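Local coordinates for octaprenyl Pyrophosphate Synthase (Helicobacter pylori, PDB 3TC1), which probably builds the octaprenyl diphosphate chain by magnesium-dependent condensation of isopentenyl diphosphate units onto an allylic diphosphate, at residues E146-I158 with F220-E234. Numbering follows the deposited sequence.
Sequences ECFNSDKQKYWRI and FKEGKTTLPYLLLYE
Y155 lies across the start of helix 227-233, with L227 N over one face of its ring, 3.4 Å from CZ. With CG anti to the backbone N (chi1 169°), the Y155 ring lies against the first turn of that helix. L230 CD1 comes obliquely to the root of the ring, 3.5 Å from Y155 CG. The hydroxyl of Y155 bonds to D201 on helix 182-205. L230 also sends CD2 to the backbone, 3.2 Å from N149 O, a buried oxygen with no polar partner in the model.

F148 touches two aromatic rings, F220 and Y233. Its CD1 edge meets the edge of F220, 3.7 Å from CE1. At the other end F148 CE2 lies over the rim of one face of Y233, with the two ring planes at 52°.

This is the all-helical fold of polyprenyl synthases. The loop before helix 152-177 and its first turns pack against T225, T226 and helix 227-233, the two helices running nearly antiparallel. The T226 side chain lies about 7 Å from a bound magnesium ion. N149 OD1 accepts from D151 N, an Asx turn. Its ND2 separately donates to D151 O, which also takes K154 N. A water joins N149 ND2 to T225 O.

K152 bends at chi3 (-67°) and crosses E234. K152 NZ donates to the syn lone pair of E234 OE1 at 3.2 Å, the hydrogen bond of a salt bridge. A second water links E234 OE2 to S150 O.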
ATOM      1  N   GLU B 146      15.986 -11.933 -10.259  1.00 26.93           N
ATOM      2  CA  GLU B 146      17.289 -12.052  -9.610  1.00 28.89           C
ATOM      3  C   GLU B 146      18.323 -12.724 -10.512  1.00 27.44           C
ATOM      4  O   GLU B 146      19.526 -12.583 -10.297  1.00 26.73           O
ATOM      5  CB  GLU B 146      17.175 -12.832  -8.299  1.00 58.84           C
ATOM      6  CG  GLU B 146      16.596 -12.031  -7.145  1.00 65.26           C
ATOM      7  CD  GLU B 146      16.693 -12.768  -5.822  1.00 69.70           C
ATOM      8  OE1 GLU B 146      17.820 -13.144  -5.432  1.00 73.12           O
ATOM      9  OE2 GLU B 146      15.646 -12.971  -5.172  1.00 73.38           O
ATOM     10  N   CYS B 147      17.857 -13.467 -11.509  1.00 19.85           N
ATOM     11  CA  CYS B 147      18.769 -14.135 -12.435  1.00 20.71           C
ATOM     12  C   CYS B 147      18.074 -14.348 -13.769  1.00 17.80           C
ATOM     13  O   CYS B 147      16.846 -14.294 -13.847  1.00 16.65           O
ATOM     14  CB  CYS B 147      19.232 -15.481 -11.868  1.00 33.75           C
ATOM     15  SG  CYS B 147      17.944 -16.733 -11.752  1.00 43.55           S
ATOM     16  N   PHE B 148      18.855 -14.577 -14.819  1.00 17.08           N
ATOM     17  CA  PHE B 148      18.279 -14.797 -16.138  1.00 17.71           C
ATOM     18  C   PHE B 148      17.225 -15.893 -16.038  1.00 17.74           C
ATOM     19  O   PHE B 148      17.455 -16.922 -15.401  1.00 17.82           O
ATOM     20  CB  PHE B 148      19.360 -15.220 -17.135  1.00 18.46           C
ATOM     21  CG  PHE B 148      18.834 -15.486 -18.517  1.00 20.59           C
ATOM     22  CD1 PHE B 148      18.641 -14.442 -19.416  1.00 20.66           C
ATOM     23  CD2 PHE B 148      18.499 -16.781 -18.906  1.00 20.64           C
ATOM     24  CE1 PHE B 148      18.120 -14.688 -20.685  1.00 20.58           C
ATOM     25  CE2 PHE B 148      17.978 -17.036 -20.167  1.00 17.88           C
ATOM     26  CZ  PHE B 148      17.787 -15.988 -21.059  1.00 19.81           C
ATOM     27  N   ASN B 149      16.071 -15.669 -16.661  1.00 16.80           N
ATOM     28  CA  ASN B 149      14.990 -16.652 -16.637  1.00 18.54           C
ATOM     29  C   ASN B 149      14.624 -17.158 -18.030  1.00 18.95           C
ATOM     30  O   ASN B 149      14.365 -16.363 -18.932  1.00 16.47           O
ATOM     31  CB  ASN B 149      13.732 -16.056 -16.000  1.00 17.78           C
ATOM     32  CG  ASN B 149      12.519 -16.941 -16.204  1.00 20.93           C
ATOM     33  OD1 ASN B 149      12.555 -18.129 -15.885  1.00 19.80           O
ATOM     34  ND2 ASN B 149      11.441 -16.372 -16.747  1.00 17.63           N
ATOM     35  N   SER B 150      14.581 -18.477 -18.196  1.00 18.01           N
ATOM     36  CA  SER B 150      14.229 -19.058 -19.487  1.00 20.37           C
ATOM     37  C   SER B 150      12.870 -19.759 -19.434  1.00 20.69           C
ATOM     38  O   SER B 150      12.414 -20.313 -20.436  1.00 20.87           O
ATOM     39  CB  SER B 150      15.298 -20.064 -19.924  1.00 23.61           C
ATOM     40  OG  SER B 150      15.253 -21.219 -19.109  1.00 23.69           O
ATOM     41  N   ASP B 151      12.232 -19.741 -18.265  1.00 19.98           N
ATOM     42  CA  ASP B 151      10.927 -20.382 -18.096  1.00 19.10           C
ATOM     43  C   ASP B 151       9.837 -19.399 -18.502  1.00 18.60           C
ATOM     44  O   ASP B 151       9.515 -18.476 -17.751  1.00 15.12           O
ATOM     45  CB  ASP B 151      10.716 -20.801 -16.637  1.00 24.00           C
ATOM     46  CG  ASP B 151       9.446 -21.631 -16.438  1.00 25.79           C
ATOM     47  OD1 ASP B 151       8.519 -21.541 -17.273  1.00 25.19           O
ATOM     48  OD2 ASP B 151       9.371 -22.366 -15.432  1.00 26.26           O
ATOM     49  N   LYS B 152       9.271 -19.596 -19.689  1.00 16.26           N
ATOM     50  CA  LYS B 152       8.228 -18.703 -20.175  1.00 17.28           C
ATOM     51  C   LYS B 152       6.974 -18.698 -19.308  1.00 14.49           C
ATOM     52  O   LYS B 152       6.265 -17.698 -19.258  1.00 11.71           O
ATOM     53  CB  LYS B 152       7.843 -19.053 -21.619  1.00 28.52           C
ATOM     54  CG  LYS B 152       8.833 -18.552 -22.658  1.00 32.41           C
ATOM     55  CD  LYS B 152       8.290 -18.671 -24.078  1.00 33.19           C
ATOM     56  CE  LYS B 152       8.127 -20.118 -24.504  1.00 35.42           C
ATOM     57  NZ  LYS B 152       7.811 -20.227 -25.960  1.00 38.79           N
ATOM     58  N   GLN B 153       6.694 -19.804 -18.628  1.00 16.27           N
ATOM     59  CA  GLN B 153       5.495 -19.860 -17.795  1.00 20.41           C
ATOM     60  C   GLN B 153       5.551 -18.866 -16.639  1.00 18.85           C
ATOM     61  O   GLN B 153       4.526 -18.326 -16.229  1.00 18.58           O
ATOM     62  CB  GLN B 153       5.268 -21.278 -17.264  1.00 29.96           C
ATOM     63  CG  GLN B 153       5.081 -22.321 -18.362  1.00 37.60           C
ATOM     64  CD  GLN B 153       4.069 -21.899 -19.423  1.00 42.28           C
ATOM     65  OE1 GLN B 153       4.348 -21.969 -20.624  1.00 46.06           O
ATOM     66  NE2 GLN B 153       2.892 -21.464 -18.986  1.00 42.25           N
ATOM     67  N   LYS B 154       6.749 -18.614 -16.121  1.00 16.44           N
ATOM     68  CA  LYS B 154       6.892 -17.667 -15.016  1.00 14.62           C
ATOM     69  C   LYS B 154       6.620 -16.264 -15.526  1.00 14.05           C
ATOM     70  O   LYS B 154       6.020 -15.445 -14.833  1.00 14.65           O
ATOM     71  CB  LYS B 154       8.298 -17.745 -14.420  1.00 22.09           C
ATOM     72  CG  LYS B 154       8.636 -19.107 -13.833  1.00 25.52           C
ATOM     73  CD  LYS B 154      10.016 -19.100 -13.191  1.00 30.32           C
ATOM     74  CE  LYS B 154      10.404 -20.492 -12.717  1.00 31.67           C
ATOM     75  NZ  LYS B 154      11.787 -20.519 -12.166  1.00 34.60           N
ATOM     76  N   TYR B 155       7.069 -15.998 -16.751  1.00 14.82           N
ATOM     77  CA  TYR B 155       6.877 -14.709 -17.400  1.00 14.47           C
ATOM     78  C   TYR B 155       5.386 -14.443 -17.580  1.00 13.64           C
ATOM     79  O   TYR B 155       4.889 -13.364 -17.239  1.00 14.24           O
ATOM     80  CB  TYR B 155       7.576 -14.714 -18.771  1.00 12.94           C
ATOM     81  CG  TYR B 155       7.239 -13.536 -19.651  1.00 13.87           C
ATOM     82  CD1 TYR B 155       7.782 -12.277 -19.408  1.00 14.67           C
ATOM     83  CD2 TYR B 155       6.360 -13.679 -20.723  1.00 15.52           C
ATOM     84  CE1 TYR B 155       7.458 -11.187 -20.214  1.00 17.58           C
ATOM     85  CE2 TYR B 155       6.025 -12.598 -21.534  1.00 16.23           C
ATOM     86  CZ  TYR B 155       6.575 -11.359 -21.275  1.00 16.10           C
ATOM     87  OH  TYR B 155       6.235 -10.288 -22.068  1.00 17.09           O
ATOM     88  N   TRP B 156       4.676 -15.430 -18.117  1.00 14.08           N
ATOM     89  CA  TRP B 156       3.235 -15.302 -18.347  1.00 12.78           C
ATOM     90  C   TRP B 156       2.472 -15.056 -17.049  1.00 12.71           C
ATOM     91  O   TRP B 156       1.514 -14.288 -17.021  1.00 12.29           O
ATOM     92  CB  TRP B 156       2.702 -16.558 -19.037  1.00 14.49           C
ATOM     93  CG  TRP B 156       3.175 -16.705 -20.455  1.00 14.79           C
ATOM     94  CD1 TRP B 156       3.742 -17.814 -21.023  1.00 14.68           C
ATOM     95  CD2 TRP B 156       3.108 -15.715 -21.485  1.00 15.21           C
ATOM     96  NE1 TRP B 156       4.032 -17.572 -22.345  1.00 14.81           N
ATOM     97  CE2 TRP B 156       3.653 -16.292 -22.655  1.00 14.45           C
ATOM     98  CE3 TRP B 156       2.637 -14.394 -21.536  1.00 14.50           C
ATOM     99  CZ2 TRP B 156       3.742 -15.594 -23.864  1.00 16.16           C
ATOM    100  CZ3 TRP B 156       2.724 -13.699 -22.740  1.00 20.44           C
ATOM    101  CH2 TRP B 156       3.275 -14.303 -23.889  1.00 16.30           C
ATOM    102  N   ARG B 157       2.901 -15.708 -15.975  1.00 14.54           N
ATOM    103  CA  ARG B 157       2.252 -15.529 -14.679  1.00 16.28           C
ATOM    104  C   ARG B 157       2.441 -14.094 -14.203  1.00 15.05           C
ATOM    105  O   ARG B 157       1.514 -13.469 -13.678  1.00 13.70           O
ATOM    106  CB  ARG B 157       2.836 -16.505 -13.655  1.00 38.29           C
ATOM    107  CG  ARG B 157       2.193 -16.394 -12.287  1.00 45.37           C
ATOM    108  CD  ARG B 157       2.646 -17.500 -11.354  1.00 51.84           C
ATOM    109  NE  ARG B 157       1.985 -17.400 -10.055  1.00 55.89           N
ATOM    110  CZ  ARG B 157       2.097 -18.302  -9.088  1.00 57.61           C
ATOM    111  NH1 ARG B 157       2.847 -19.382  -9.267  1.00 59.04           N
ATOM    112  NH2 ARG B 157       1.460 -18.124  -7.938  1.00 59.33           N
ATOM    113  N   ILE B 158       3.645 -13.565 -14.396  1.00 14.33           N
ATOM    114  CA  ILE B 158       3.935 -12.192 -13.993  1.00 16.56           C
ATOM    115  C   ILE B 158       3.110 -11.199 -14.805  1.00 16.67           C
ATOM    116  O   ILE B 158       2.526 -10.271 -14.244  1.00 16.46           O
ATOM    117  CB  ILE B 158       5.437 -11.863 -14.163  1.00 15.71           C
ATOM    118  CG1 ILE B 158       6.259 -12.705 -13.183  1.00 18.41           C
ATOM    119  CG2 ILE B 158       5.675 -10.368 -13.955  1.00 16.57           C
ATOM    120  CD1 ILE B 158       7.769 -12.575 -13.351  1.00 16.63           C
ATOM    121  N   PHE B 220      15.932  -5.709 -19.881  1.00 15.91           N
ATOM    122  CA  PHE B 220      16.980  -6.697 -19.600  1.00 15.82           C
ATOM    123  C   PHE B 220      18.032  -6.130 -18.643  1.00 16.85           C
ATOM    124  O   PHE B 220      18.542  -6.835 -17.766  1.00 15.79           O
ATOM    125  CB  PHE B 220      17.642  -7.146 -20.909  1.00 13.57           C
ATOM    126  CG  PHE B 220      18.294  -8.505 -20.829  1.00 13.93           C
ATOM    127  CD1 PHE B 220      17.591  -9.601 -20.329  1.00 13.11           C
ATOM    128  CD2 PHE B 220      19.597  -8.695 -21.278  1.00 13.55           C
ATOM    129  CE1 PHE B 220      18.175 -10.865 -20.273  1.00 12.09           C
ATOM    130  CE2 PHE B 220      20.192  -9.952 -21.228  1.00 14.24           C
ATOM    131  CZ  PHE B 220      19.478 -11.042 -20.722  1.00 13.36           C
ATOM    132  N   LYS B 221      18.347  -4.854 -18.830  1.00 17.61           N
ATOM    133  CA  LYS B 221      19.315  -4.149 -17.993  1.00 19.40           C
ATOM    134  C   LYS B 221      18.866  -4.162 -16.533  1.00 21.27           C
ATOM    135  O   LYS B 221      19.693  -4.108 -15.618  1.00 20.45           O
ATOM    136  CB  LYS B 221      19.453  -2.704 -18.488  1.00 26.27           C
ATOM    137  CG  LYS B 221      20.271  -1.788 -17.593  1.00 28.92           C
ATOM    138  CD  LYS B 221      20.377  -0.391 -18.197  1.00 29.37           C
ATOM    139  CE  LYS B 221      19.015   0.279 -18.307  1.00 31.27           C
ATOM    140  NZ  LYS B 221      19.098   1.607 -18.971  1.00 32.96           N
ATOM    141  N   GLU B 222      17.555  -4.238 -16.326  1.00 21.53           N
ATOM    142  CA  GLU B 222      16.985  -4.262 -14.982  1.00 24.50           C
ATOM    143  C   GLU B 222      16.684  -5.669 -14.475  1.00 24.31           C
ATOM    144  O   GLU B 222      16.103  -5.826 -13.404  1.00 24.71           O
ATOM    145  CB  GLU B 222      15.694  -3.442 -14.933  1.00 40.67           C
ATOM    146  CG  GLU B 222      15.880  -1.941 -15.020  1.00 45.85           C
ATOM    147  CD  GLU B 222      14.571  -1.201 -14.815  1.00 50.19           C
ATOM    148  OE1 GLU B 222      13.943  -1.387 -13.749  1.00 53.80           O
ATOM    149  OE2 GLU B 222      14.170  -0.437 -15.718  1.00 51.99           O
ATOM    150  N   GLY B 223      17.051  -6.688 -15.248  1.00 20.94           N
ATOM    151  CA  GLY B 223      16.812  -8.051 -14.809  1.00 19.72           C
ATOM    152  C   GLY B 223      15.524  -8.712 -15.272  1.00 18.95           C
ATOM    153  O   GLY B 223      15.228  -9.838 -14.867  1.00 18.22           O
ATOM    154  N   LYS B 224      14.754  -8.036 -16.119  1.00 17.68           N
ATOM    155  CA  LYS B 224      13.504  -8.612 -16.610  1.00 17.09           C
ATOM    156  C   LYS B 224      13.724  -9.327 -17.935  1.00 15.71           C
ATOM    157  O   LYS B 224      14.064  -8.685 -18.924  1.00 13.91           O
ATOM    158  CB  LYS B 224      12.452  -7.519 -16.815  1.00 30.55           C
ATOM    159  CG  LYS B 224      12.038  -6.788 -15.546  1.00 33.85           C
ATOM    160  CD  LYS B 224      11.044  -5.687 -15.868  1.00 38.02           C
ATOM    161  CE  LYS B 224      10.689  -4.882 -14.631  1.00 42.74           C
ATOM    162  NZ  LYS B 224       9.827  -3.716 -14.969  1.00 48.26           N
ATOM    163  N   THR B 225      13.544 -10.649 -17.954  1.00 17.06           N
ATOM    164  CA  THR B 225      13.704 -11.412 -19.187  1.00 16.89           C
ATOM    165  C   THR B 225      12.335 -11.470 -19.865  1.00 16.70           C
ATOM    166  O   THR B 225      11.564 -12.410 -19.657  1.00 17.80           O
ATOM    167  CB  THR B 225      14.202 -12.848 -18.920  1.00 15.43           C
ATOM    168  OG1 THR B 225      15.371 -12.807 -18.090  1.00 15.22           O
ATOM    169  CG2 THR B 225      14.566 -13.527 -20.238  1.00 15.82           C
ATOM    170  N   THR B 226      12.045 -10.451 -20.670  1.00 13.81           N
ATOM    171  CA  THR B 226      10.766 -10.336 -21.363  1.00 15.09           C
ATOM    172  C   THR B 226      10.634 -11.292 -22.548  1.00 14.44           C
ATOM    173  O   THR B 226      11.602 -11.942 -22.939  1.00 13.38           O
ATOM    174  CB  THR B 226      10.537  -8.884 -21.834  1.00 15.65           C
ATOM    175  OG1 THR B 226      11.601  -8.484 -22.706  1.00 13.61           O
ATOM    176  CG2 THR B 226      10.524  -7.938 -20.631  1.00 17.59           C
ATOM    177  N   LEU B 227       9.433 -11.367 -23.119  1.00 13.09           N
ATOM    178  CA  LEU B 227       9.175 -12.280 -24.236  1.00 12.09           C
ATOM    179  C   LEU B 227      10.230 -12.268 -25.348  1.00 13.42           C
ATOM    180  O   LEU B 227      10.684 -13.322 -25.780  1.00 12.54           O
ATOM    181  CB  LEU B 227       7.782 -12.018 -24.832  1.00 11.53           C
ATOM    182  CG  LEU B 227       7.285 -13.103 -25.800  1.00 14.59           C
ATOM    183  CD1 LEU B 227       7.390 -14.476 -25.136  1.00 13.76           C
ATOM    184  CD2 LEU B 227       5.845 -12.814 -26.213  1.00 14.26           C
ATOM    185  N   PRO B 228      10.627 -11.079 -25.838  1.00 11.45           N
ATOM    186  CA  PRO B 228      11.640 -11.062 -26.898  1.00 13.11           C
ATOM    187  C   PRO B 228      12.886 -11.867 -26.516  1.00 13.08           C
ATOM    188  O   PRO B 228      13.415 -12.628 -27.321  1.00 13.21           O
ATOM    189  CB  PRO B 228      11.950  -9.575 -27.053  1.00 15.99           C
ATOM    190  CG  PRO B 228      10.640  -8.928 -26.720  1.00 16.54           C
ATOM    191  CD  PRO B 228      10.181  -9.714 -25.514  1.00 13.54           C
ATOM    192  N   TYR B 229      13.349 -11.691 -25.281  1.00 12.98           N
ATOM    193  CA  TYR B 229      14.540 -12.387 -24.795  1.00 12.68           C
ATOM    194  C   TYR B 229      14.293 -13.878 -24.628  1.00 13.66           C
ATOM    195  O   TYR B 229      15.180 -14.695 -24.875  1.00 14.64           O
ATOM    196  CB  TYR B 229      14.993 -11.761 -23.469  1.00 12.80           C
ATOM    197  CG  TYR B 229      15.514 -10.352 -23.646  1.00 14.68           C
ATOM    198  CD1 TYR B 229      16.846 -10.117 -24.002  1.00 14.93           C
ATOM    199  CD2 TYR B 229      14.666  -9.252 -23.508  1.00 10.26           C
ATOM    200  CE1 TYR B 229      17.319  -8.822 -24.215  1.00 13.58           C
ATOM    201  CE2 TYR B 229      15.131  -7.950 -23.723  1.00 14.27           C
ATOM    202  CZ  TYR B 229      16.456  -7.745 -24.074  1.00 12.88           C
ATOM    203  OH  TYR B 229      16.918  -6.462 -24.272  1.00 12.40           O
ATOM    204  N   LEU B 230      13.082 -14.231 -24.204  1.00 13.52           N
ATOM    205  CA  LEU B 230      12.717 -15.631 -24.032  1.00 14.39           C
ATOM    206  C   LEU B 230      12.690 -16.337 -25.391  1.00 14.67           C
ATOM    207  O   LEU B 230      13.259 -17.416 -25.553  1.00 13.19           O
ATOM    208  CB  LEU B 230      11.342 -15.728 -23.361  1.00 12.97           C
ATOM    209  CG  LEU B 230      11.360 -15.288 -21.892  1.00  9.76           C
ATOM    210  CD1 LEU B 230       9.959 -14.937 -21.416  1.00 12.81           C
ATOM    211  CD2 LEU B 230      11.976 -16.417 -21.059  1.00 11.38           C
ATOM    212  N   LEU B 231      12.025 -15.722 -26.363  1.00 15.62           N
ATOM    213  CA  LEU B 231      11.935 -16.302 -27.703  1.00 15.78           C
ATOM    214  C   LEU B 231      13.315 -16.370 -28.360  1.00 15.80           C
ATOM    215  O   LEU B 231      13.638 -17.338 -29.049  1.00 15.64           O
ATOM    216  CB  LEU B 231      10.970 -15.484 -28.569  1.00 16.85           C
ATOM    217  CG  LEU B 231       9.502 -15.484 -28.118  1.00 14.98           C
ATOM    218  CD1 LEU B 231       8.675 -14.598 -29.035  1.00 14.45           C
ATOM    219  CD2 LEU B 231       8.964 -16.913 -28.133  1.00 17.11           C
ATOM    220  N   LEU B 232      14.128 -15.339 -28.148  1.00 13.41           N
ATOM    221  CA  LEU B 232      15.479 -15.315 -28.710  1.00 14.16           C
ATOM    222  C   LEU B 232      16.315 -16.445 -28.121  1.00 12.69           C
ATOM    223  O   LEU B 232      16.966 -17.194 -28.844  1.00 13.47           O
ATOM    224  CB  LEU B 232      16.174 -13.977 -28.413  1.00 11.23           C
ATOM    225  CG  LEU B 232      17.632 -13.909 -28.902  1.00 14.00           C
ATOM    226  CD1 LEU B 232      17.667 -14.042 -30.430  1.00 12.68           C
ATOM    227  CD2 LEU B 232      18.273 -12.598 -28.470  1.00 11.47           C
ATOM    228  N   TYR B 233      16.289 -16.560 -26.797  1.00 13.11           N
ATOM    229  CA  TYR B 233      17.051 -17.587 -26.087  1.00 14.82           C
ATOM    230  C   TYR B 233      16.790 -18.998 -26.617  1.00 15.73           C
ATOM    231  O   TYR B 233      17.698 -19.825 -26.681  1.00 13.56           O
ATOM    232  CB  TYR B 233      16.720 -17.549 -24.591  1.00 17.32           C
ATOM    233  CG  TYR B 233      17.515 -18.547 -23.787  1.00 21.19           C
ATOM    234  CD1 TYR B 233      18.853 -18.310 -23.475  1.00 22.07           C
ATOM    235  CD2 TYR B 233      16.944 -19.749 -23.373  1.00 21.62           C
ATOM    236  CE1 TYR B 233      19.603 -19.245 -22.772  1.00 23.38           C
ATOM    237  CE2 TYR B 233      17.685 -20.692 -22.671  1.00 22.61           C
ATOM    238  CZ  TYR B 233      19.012 -20.431 -22.373  1.00 22.65           C
ATOM    239  OH  TYR B 233      19.747 -21.348 -21.665  1.00 27.69           O
ATOM    240  N   GLU B 234      15.538 -19.272 -26.963  1.00 16.51           N
ATOM    241  CA  GLU B 234      15.141 -20.576 -27.488  1.00 20.64           C
ATOM    242  C   GLU B 234      15.717 -20.885 -28.879  1.00 20.86           C
ATOM    243  O   GLU B 234      15.726 -22.042 -29.304  1.00 22.79           O
ATOM    244  CB  GLU B 234      13.611 -20.660 -27.544  1.00 29.89           C
ATOM    245  CG  GLU B 234      12.953 -20.877 -26.189  1.00 37.69           C
ATOM    246  CD  GLU B 234      11.497 -20.444 -26.162  1.00 40.86           C
ATOM    247  OE1 GLU B 234      10.796 -20.621 -27.181  1.00 41.73           O
ATOM    248  OE2 GLU B 234      11.049 -19.936 -25.111  1.00 45.10           O
TER
HETATM  249  O   HOH W   1      15.003 -12.647 -15.391  1.00 21.44           O
HETATM  250  O   HOH W   2      10.913 -13.778 -17.327  1.00 17.34           O
HETATM  251  O   HOH W   3      13.202 -19.843 -23.024  1.00 35.87           O